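Local coordinates for protein short-chain dehydrogenase/reductase SDR (Burkholderia phymatum, PDB 5IG2) that binds NAD in a Rossmann-type fold and probably acts as a short-chain dehydrogenase/reductase on CH-OH groups, at residues H93-N98 / A144-T149; K15-T20 / M39-A44. One frame throughout, in Å; residues are numbered along the deposited sequence. Where two conformers were deposited one is given.

Both interactions are pairs of neighbouring parallel strands in the same sheet, whose strand order is 3-2-1-4-5-6-7. Interaction 2 comes first along the chain and pairs strand 16-20 with strand 40-45. Interaction 1 follows and pairs strand 94-97 with strand 144-149. Their centres lie about 10 Å apart. Strands 16-20 and 94-97 are themselves neighbours, with Leu94 O 2.7 Å from Val18 N, so the two contacts form one unbroken run of four strands at the middle of the sheet. All four strands run the same way. Their C-terminal ends therefore lie on the edge of the sheet where NAD binds, as in other Rossmann folds.

Interaction 1. Residues H93-N98 / A144-T149; sequences HLLFNN and AHIVNT. With NAD (nicotinamide-adenine-dinucleotide), chain F.
Phe96 and Val147 lie side by side on one face of the sheet, at the centre of a parallel strand pair. Phe96 CD2 comes to 3.9 Å from Val147 CB, and the ring meets it obliquely. Helix 242-254 covers this face through Ile253. Five backbone hydrogen bonds tie the strands, beginning with His145 N to His93 O. The straightest is Val147 N to Leu95 O, at 2.7 Å and 176°.

On the face of Leu95 and Ile146, two amides also meet. Asn97 ND2 donates to Asn148 OD1 at 2.9 Å. The acceptor lies in the amide plane of Asn97, while the two amide planes are turned 38° apart. Asn148 ND2 is bound in turn by Thr175 OG1, so both ends of that amide are engaged in a buried place. Ile146 CG2 rests 3.6 Å from Asn97 ND2. Helix 112-140 covers this face.

Packing is looser at the His93 end. The nearest side-chain approach of His93 is CB to Ala144 CA, 4.9 Å. Its ring turns to other partners, with NE2 bound to Glu142 and ND1 to Val16 N. The whole contact is nonetheless buried, and neither end is a solvent side.

At the other end, Thr149 OG1 donates to a lone pair of Asn98 OD1 at 2.8 Å. CG of Asn98 stands anti to its backbone N (chi1 168°), which brings OD1 over to Thr149. NAD adjoins this end: its O3D donates to Asn98 O at 2.9 Å, and its O4D lies 3.3 Å from Thr149 CG2. Thr149 O also accepts a bond from Lys168 NZ. Asn98, just past strand 94-97, and Thr149, at the end of its strand, line the NAD pocket of a Rossmann-type short-chain dehydrogenase/reductase.

Interaction 2. Residues K15-T20 / M39-A44; sequences KVAVIT and MKLVLA
Lys15 to Thr20 and Met39 to Ala44 form a parallel strand pair, the two strands of the first beta-alpha-beta unit of the Rossmann-type sheet. Helix 25-36 makes the crossover between them. The two strand axes come within 4.8 Å of each other. Five backbone hydrogen bonds of 2.8 to 2.9 Å join them, from Lys40 N to Lys15 O at the start to Ala44 N to Ile19 O at the end. Ala17 and Ile19 take two each, as do Lys40 and Val42 on the partner strand.

On the face of Ala17 and Ile19, the crossover helix packs through Ala31 and Ala35. Ile19 and Leu43 lie side by side here, pointing the same way. Ile19 CD1 touches Leu43 CD2 at 3.7 Å. Ala17 has just a methyl to offer. Leu41 CD2 approaches it from the partner strand, and Met39 comes from the loop before that strand. The Met39 chain bends at chi3 (75°), which carries CE across to the first segment. There CE lies 3.7 Å from Lys15 CB and 3.9 Å from Ala17 CB.

The face of Val16 and Val18 belongs to helix 75-89, through Leu81 and Phe89. Val18 CG2 rests 3.9 Å from Val42 CB, again alongside. Val16 CG2 meets Lys40 CB at 4.2 Å, and the rest of the Lys40 chain runs extended, leading away from segment 15-20. At the far end, Thr20 OG1 turns outside the pair and bonds to the backbone N of Asn98 and of Ala99, tying this strand to the NAD-binding Asn98, just after strand 94-97.

Across the pair, polar bonds are confined to the backbone. Side chains meet through apolar contacts on both faces, consistent with a hydrophobic union whose direction and register the main chain sets.

Interaction 1. Residues H93-N98 / A144-T149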
loop_
_atom_site.group_PDB
_atom_site.type_symbol
_atom_site.label_atom_id
_atom_site.label_comp_id
_atom_site.label_asym_id
_atom_site.label_seq_id
_atom_site.Cartn_x
_atom_site.Cartn_y
_atom_site.Cartn_z
ATOM N N HIS B 93 -7.002 -1.138 58.262
ATOM C CA HIS B 93 -6.147 0.022 58.478
ATOM C C HIS B 93 -6.613 1.270 57.764
ATOM O O HIS B 93 -6.366 2.378 58.248
ATOM C CB HIS B 93 -4.715 -0.278 58.036
ATOM C CG HIS B 93 -4.095 -1.409 58.780
ATOM N ND1 HIS B 93 -3.948 -2.662 58.235
ATOM C CD2 HIS B 93 -3.608 -1.485 60.040
ATOM C CE1 HIS B 93 -3.374 -3.457 59.119
ATOM N NE2 HIS B 93 -3.159 -2.769 60.224
ATOM N N LEU B 94 -7.265 1.110 56.622
ATOM C CA LEU B 94 -7.724 2.228 55.816
ATOM C C LEU B 94 -9.178 1.986 55.438
ATOM O O LEU B 94 -9.512 0.916 54.921
ATOM C CB LEU B 94 -6.844 2.360 54.570
ATOM C CG LEU B 94 -6.875 3.636 53.747
ATOM C CD1 LEU B 94 -6.790 4.862 54.643
ATOM C CD2 LEU B 94 -5.722 3.598 52.753
ATOM N N LEU B 95 -10.037 2.969 55.701
ATOM C CA LEU B 95 -11.447 2.882 55.347
ATOM C C LEU B 95 -11.800 4.068 54.470
ATOM O O LEU B 95 -11.585 5.217 54.868
ATOM C CB LEU B 95 -12.345 2.866 56.588
ATOM C CG LEU B 95 -13.851 2.980 56.298
ATOM C CD1 LEU B 95 -14.360 1.745 55.549
ATOM C CD2 LEU B 95 -14.648 3.185 57.579
ATOM N N PHE B 96 -12.348 3.790 53.290
ATOM C CA PHE B 96 -12.857 4.823 52.386
ATOM C C PHE B 96 -14.382 4.739 52.400
ATOM O O PHE B 96 -14.957 3.851 51.762
ATOM C CB PHE B 96 -12.330 4.631 50.960
ATOM C CG PHE B 96 -10.855 4.864 50.799
ATOM C CD1 PHE B 96 -9.949 3.846 51.018
ATOM C CD2 PHE B 96 -10.380 6.092 50.376
ATOM C CE1 PHE B 96 -8.591 4.057 50.849
ATOM C CE2 PHE B 96 -9.023 6.308 50.206
ATOM C CZ PHE B 96 -8.128 5.288 50.440
ATOM N N ASN B 97 -15.042 5.655 53.117
ATOM C CA ASN B 97 -16.509 5.747 53.079
ATOM C C ASN B 97 -16.859 6.614 51.874
ATOM O O ASN B 97 -17.004 7.837 51.972
ATOM C CB ASN B 97 -17.085 6.327 54.371
ATOM C CG ASN B 97 -16.860 5.430 55.589
ATOM O OD1 ASN B 97 -17.228 4.254 55.596
ATOM N ND2 ASN B 97 -16.264 5.996 56.632
ATOM N N ASN B 98 -16.995 5.969 50.726
ATOM C CA ASN B 98 -16.930 6.649 49.444
ATOM C C ASN B 98 -18.174 6.479 48.576
ATOM O O ASN B 98 -18.458 7.362 47.762
ATOM C CB ASN B 98 -15.681 6.156 48.683
ATOM C CG ASN B 98 -15.665 6.579 47.226
ATOM O OD1 ASN B 98 -15.405 7.746 46.895
ATOM N ND2 ASN B 98 -15.931 5.628 46.344
ATOM N N ALA B 144 -4.066 3.920 61.731
ATOM C CA ALA B 144 -5.217 3.677 60.877
ATOM C C ALA B 144 -5.794 5.023 60.477
ATOM O O ALA B 144 -5.502 6.050 61.097
ATOM C CB ALA B 144 -6.271 2.806 61.572
ATOM N N HIS B 145 -6.622 5.014 59.431
ATOM C CA HIS B 145 -7.105 6.266 58.861
ATOM C C HIS B 145 -8.427 6.022 58.143
ATOM O O HIS B 145 -8.579 5.027 57.425
ATOM C CB HIS B 145 -6.063 6.856 57.894
ATOM C CG HIS B 145 -6.091 8.349 57.791
ATOM N ND1 HIS B 145 -5.498 9.171 58.725
ATOM C CD2 HIS B 145 -6.621 9.169 56.851
ATOM C CE1 HIS B 145 -5.666 10.432 58.369
ATOM N NE2 HIS B 145 -6.348 10.459 57.237
ATOM N N ILE B 146 -9.366 6.948 58.332
ATOM C CA ILE B 146 -10.680 6.922 57.699
ATOM C C ILE B 146 -10.790 8.109 56.749
ATOM O O ILE B 146 -10.576 9.259 57.158
ATOM C CB ILE B 146 -11.797 6.978 58.752
ATOM C CG1 ILE B 146 -11.720 5.749 59.669
ATOM C CG2 ILE B 146 -13.167 7.176 58.063
ATOM C CD1 ILE B 146 -12.582 5.860 60.903
ATOM N N VAL B 147 -11.144 7.840 55.494
ATOM C CA VAL B 147 -11.346 8.881 54.494
ATOM C C VAL B 147 -12.805 8.872 54.076
ATOM O O VAL B 147 -13.313 7.849 53.589
ATOM C CB VAL B 147 -10.451 8.690 53.269
ATOM C CG1 VAL B 147 -10.753 9.785 52.279
ATOM C CG2 VAL B 147 -8.978 8.686 53.673
ATOM N N ASN B 148 -13.469 10.013 54.244
ATOM C CA ASN B 148 -14.854 10.195 53.823
ATOM C C ASN B 148 -14.892 11.057 52.572
ATOM O O ASN B 148 -14.313 12.151 52.549
ATOM C CB ASN B 148 -15.685 10.845 54.936
ATOM C CG ASN B 148 -15.792 9.967 56.162
ATOM O OD1 ASN B 148 -15.649 8.740 56.076
ATOM N ND2 ASN B 148 -16.041 10.586 57.311
ATOM N N THR B 149 -15.578 10.576 51.535
ATOM C CA THR B 149 -15.739 11.353 50.308
ATOM C C THR B 149 -16.934 12.284 50.457
ATOM O O THR B 149 -18.081 11.829 50.520
ATOM C CB THR B 149 -15.933 10.462 49.088
ATOM O OG1 THR B 149 -14.874 9.503 49.019
ATOM C CG2 THR B 149 -15.934 11.337 47.824
HETATM P PA NAD F . -19.717 6.188 40.715
HETATM O O1A NAD F . -21.137 6.040 40.330
HETATM O O2A NAD F . -18.736 5.913 39.565
HETATM O O5B NAD F . -19.301 5.294 41.966
HETATM C C5B NAD F . -20.114 5.262 43.154
HETATM C C4B NAD F . -20.378 3.814 43.465
HETATM O O4B NAD F . -21.164 3.722 44.673
HETATM C C3B NAD F . -21.138 3.029 42.382
HETATM O O3B NAD F . -20.415 1.875 41.970
HETATM C C2B NAD F . -22.451 2.632 43.075
HETATM O O2B NAD F . -22.917 1.350 42.671
HETATM C C1B NAD F . -22.021 2.610 44.535
HETATM N N9A NAD F . -23.117 2.732 45.487
HETATM C C8A NAD F . -24.221 3.537 45.389
HETATM N N7A NAD F . -25.104 3.351 46.341
HETATM C C5A NAD F . -24.538 2.357 47.124
HETATM C C6A NAD F . -24.981 1.698 48.285
HETATM N N6A NAD F . -26.184 1.888 48.832
HETATM N N1A NAD F . -24.156 0.784 48.842
HETATM C C2A NAD F . -22.977 0.540 48.257
HETATM N N3A NAD F . -22.463 1.078 47.144
HETATM C C4A NAD F . -23.303 1.981 46.620
HETATM O O3 NAD F . -19.464 7.658 41.263
HETATM P PN NAD F . -18.204 8.330 41.981
HETATM O O1N NAD F . -17.026 7.431 41.891
HETATM O O2N NAD F . -18.101 9.708 41.449
HETATM O O5D NAD F . -18.758 8.386 43.472
HETATM C C5D NAD F . -17.882 8.223 44.608
HETATM C C4D NAD F . -18.120 9.375 45.554
HETATM O O4D NAD F . -17.573 10.598 45.005
HETATM C C3D NAD F . -19.590 9.672 45.879
HETATM O O3D NAD F . -19.729 9.905 47.275
HETATM C C2D NAD F . -19.854 10.967 45.109
HETATM O O2D NAD F . -20.894 11.717 45.725
HETATM C C1D NAD F . -18.490 11.625 45.250
HETATM N N1N NAD F . -18.180 12.793 44.292
HETATM C C2N NAD F . -18.183 12.562 42.966
HETATM C C3N NAD F . -17.868 13.581 42.086
HETATM C C7N NAD F . -17.697 13.370 40.614
HETATM O O7N NAD F . -17.747 14.348 39.851
HETATM N N7N NAD F . -17.613 12.127 40.168
HETATM C C4N NAD F . -17.541 14.829 42.602
HETATM C C5N NAD F . -17.530 15.032 43.972
HETATM C C6N NAD F . -17.860 13.996 44.809
#

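Interaction 2. Residues K15-T20 / M39-A44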
loop_
_atom_site.group_PDB
_atom_site.type_symbol
_atom_site.label_atom_id
_atom_site.label_comp_id
_atom_site.label_asym_id
_atom_site.label_seq_id
_atom_site.Cartn_x
_atom_site.Cartn_y
_atom_site.Cartn_z
ATOM N N LYS B 15 -0.874 -3.469 54.475
ATOM C CA LYS B 15 -2.017 -3.015 55.258
ATOM C C LYS B 15 -3.333 -3.304 54.528
ATOM O O LYS B 15 -3.359 -3.609 53.334
ATOM C CB LYS B 15 -1.899 -1.524 55.555
ATOM C CG LYS B 15 -0.577 -1.120 56.178
ATOM C CD LYS B 15 -0.371 -1.776 57.514
ATOM C CE LYS B 15 0.902 -1.282 58.163
ATOM N NZ LYS B 15 1.064 -1.904 59.513
ATOM N N VAL B 16 -4.441 -3.192 55.263
ATOM C CA VAL B 16 -5.759 -3.572 54.762
ATOM C C VAL B 16 -6.598 -2.324 54.509
ATOM O O VAL B 16 -6.809 -1.510 55.418
ATOM C CB VAL B 16 -6.477 -4.516 55.738
ATOM C CG1 VAL B 16 -7.852 -4.863 55.213
ATOM C CG2 VAL B 16 -5.646 -5.775 55.945
ATOM N N ALA B 17 -7.104 -2.196 53.283
ATOM C CA ALA B 17 -8.012 -1.116 52.907
ATOM C C ALA B 17 -9.407 -1.676 52.646
ATOM O O ALA B 17 -9.556 -2.691 51.959
ATOM C CB ALA B 17 -7.507 -0.376 51.670
ATOM N N VAL B 18 -10.415 -1.024 53.218
ATOM C CA VAL B 18 -11.821 -1.289 52.932
ATOM C C VAL B 18 -12.343 -0.102 52.141
ATOM O O VAL B 18 -12.226 1.047 52.592
ATOM C CB VAL B 18 -12.639 -1.483 54.223
ATOM C CG1 VAL B 18 -14.137 -1.622 53.910
ATOM C CG2 VAL B 18 -12.129 -2.684 55.009
ATOM N N ILE B 19 -12.919 -0.370 50.969
ATOM C CA ILE B 19 -13.369 0.684 50.068
ATOM C C ILE B 19 -14.818 0.422 49.694
ATOM O O ILE B 19 -15.137 -0.643 49.150
ATOM C CB ILE B 19 -12.510 0.768 48.799
ATOM C CG1 ILE B 19 -11.043 1.005 49.152
ATOM C CG2 ILE B 19 -13.044 1.854 47.872
ATOM C CD1 ILE B 19 -10.093 0.541 48.055
ATOM N N THR B 20 -15.690 1.393 49.967
ATOM C CA THR B 20 -17.069 1.323 49.504
ATOM C C THR B 20 -17.208 2.076 48.183
ATOM O O THR B 20 -16.421 2.981 47.873
ATOM C CB THR B 20 -18.037 1.869 50.565
ATOM O OG1 THR B 20 -18.026 3.301 50.575
ATOM C CG2 THR B 20 -17.629 1.370 51.937
ATOM N N MET B 39 -1.386 -3.056 49.246
ATOM C CA MET B 39 -2.435 -3.213 50.243
ATOM C C MET B 39 -3.311 -4.421 49.929
ATOM O O MET B 39 -3.518 -4.779 48.767
ATOM C CB MET B 39 -3.309 -1.963 50.316
ATOM C CG MET B 39 -2.560 -0.657 50.502
ATOM S SD MET B 39 -3.693 0.620 51.101
ATOM C CE MET B 39 -3.849 0.067 52.806
ATOM N N LYS B 40 -3.813 -5.057 50.988
ATOM C CA LYS B 40 -4.877 -6.047 50.868
ATOM C C LYS B 40 -6.212 -5.322 50.795
ATOM O O LYS B 40 -6.425 -4.338 51.502
ATOM C CB LYS B 40 -4.846 -7.002 52.060
ATOM C CG LYS B 40 -3.511 -7.728 52.206
ATOM C CD LYS B 40 -3.370 -8.401 53.555
ATOM C CE LYS B 40 -2.011 -9.058 53.683
ATOM N NZ LYS B 40 -1.927 -9.921 54.887
ATOM N N LEU B 41 -7.103 -5.782 49.916
ATOM C CA LEU B 41 -8.286 -5.005 49.549
ATOM C C LEU B 41 -9.566 -5.727 49.934
ATOM O O LEU B 41 -9.738 -6.909 49.610
ATOM C CB LEU B 41 -8.321 -4.700 48.047
ATOM C CG LEU B 41 -7.111 -3.944 47.500
ATOM C CD1 LEU B 41 -7.221 -3.813 45.992
ATOM C CD2 LEU B 41 -6.980 -2.571 48.171
ATOM N N VAL B 42 -10.463 -5.001 50.606
ATOM C CA VAL B 42 -11.838 -5.431 50.854
ATOM C C VAL B 42 -12.740 -4.438 50.130
ATOM O O VAL B 42 -12.871 -3.285 50.558
ATOM C CB VAL B 42 -12.159 -5.497 52.355
ATOM C CG1 VAL B 42 -13.595 -5.958 52.586
ATOM C CG2 VAL B 42 -11.168 -6.425 53.063
ATOM N N LEU B 43 -13.343 -4.864 49.023
ATOM C CA LEU B 43 -14.073 -3.965 48.136
ATOM C C LEU B 43 -15.571 -4.213 48.254
ATOM O O LEU B 43 -16.019 -5.362 48.216
ATOM C CB LEU B 43 -13.608 -4.144 46.691
ATOM C CG LEU B 43 -12.094 -4.006 46.464
ATOM C CD1 LEU B 43 -11.752 -4.050 44.982
ATOM C CD2 LEU B 43 -11.562 -2.726 47.095
ATOM N N ALA B 44 -16.340 -3.132 48.389
ATOM C CA ALA B 44 -17.768 -3.214 48.668
ATOM C C ALA B 44 -18.554 -2.330 47.709
ATOM O O ALA B 44 -18.142 -1.210 47.396
ATOM C CB ALA B 44 -18.073 -2.800 50.113
#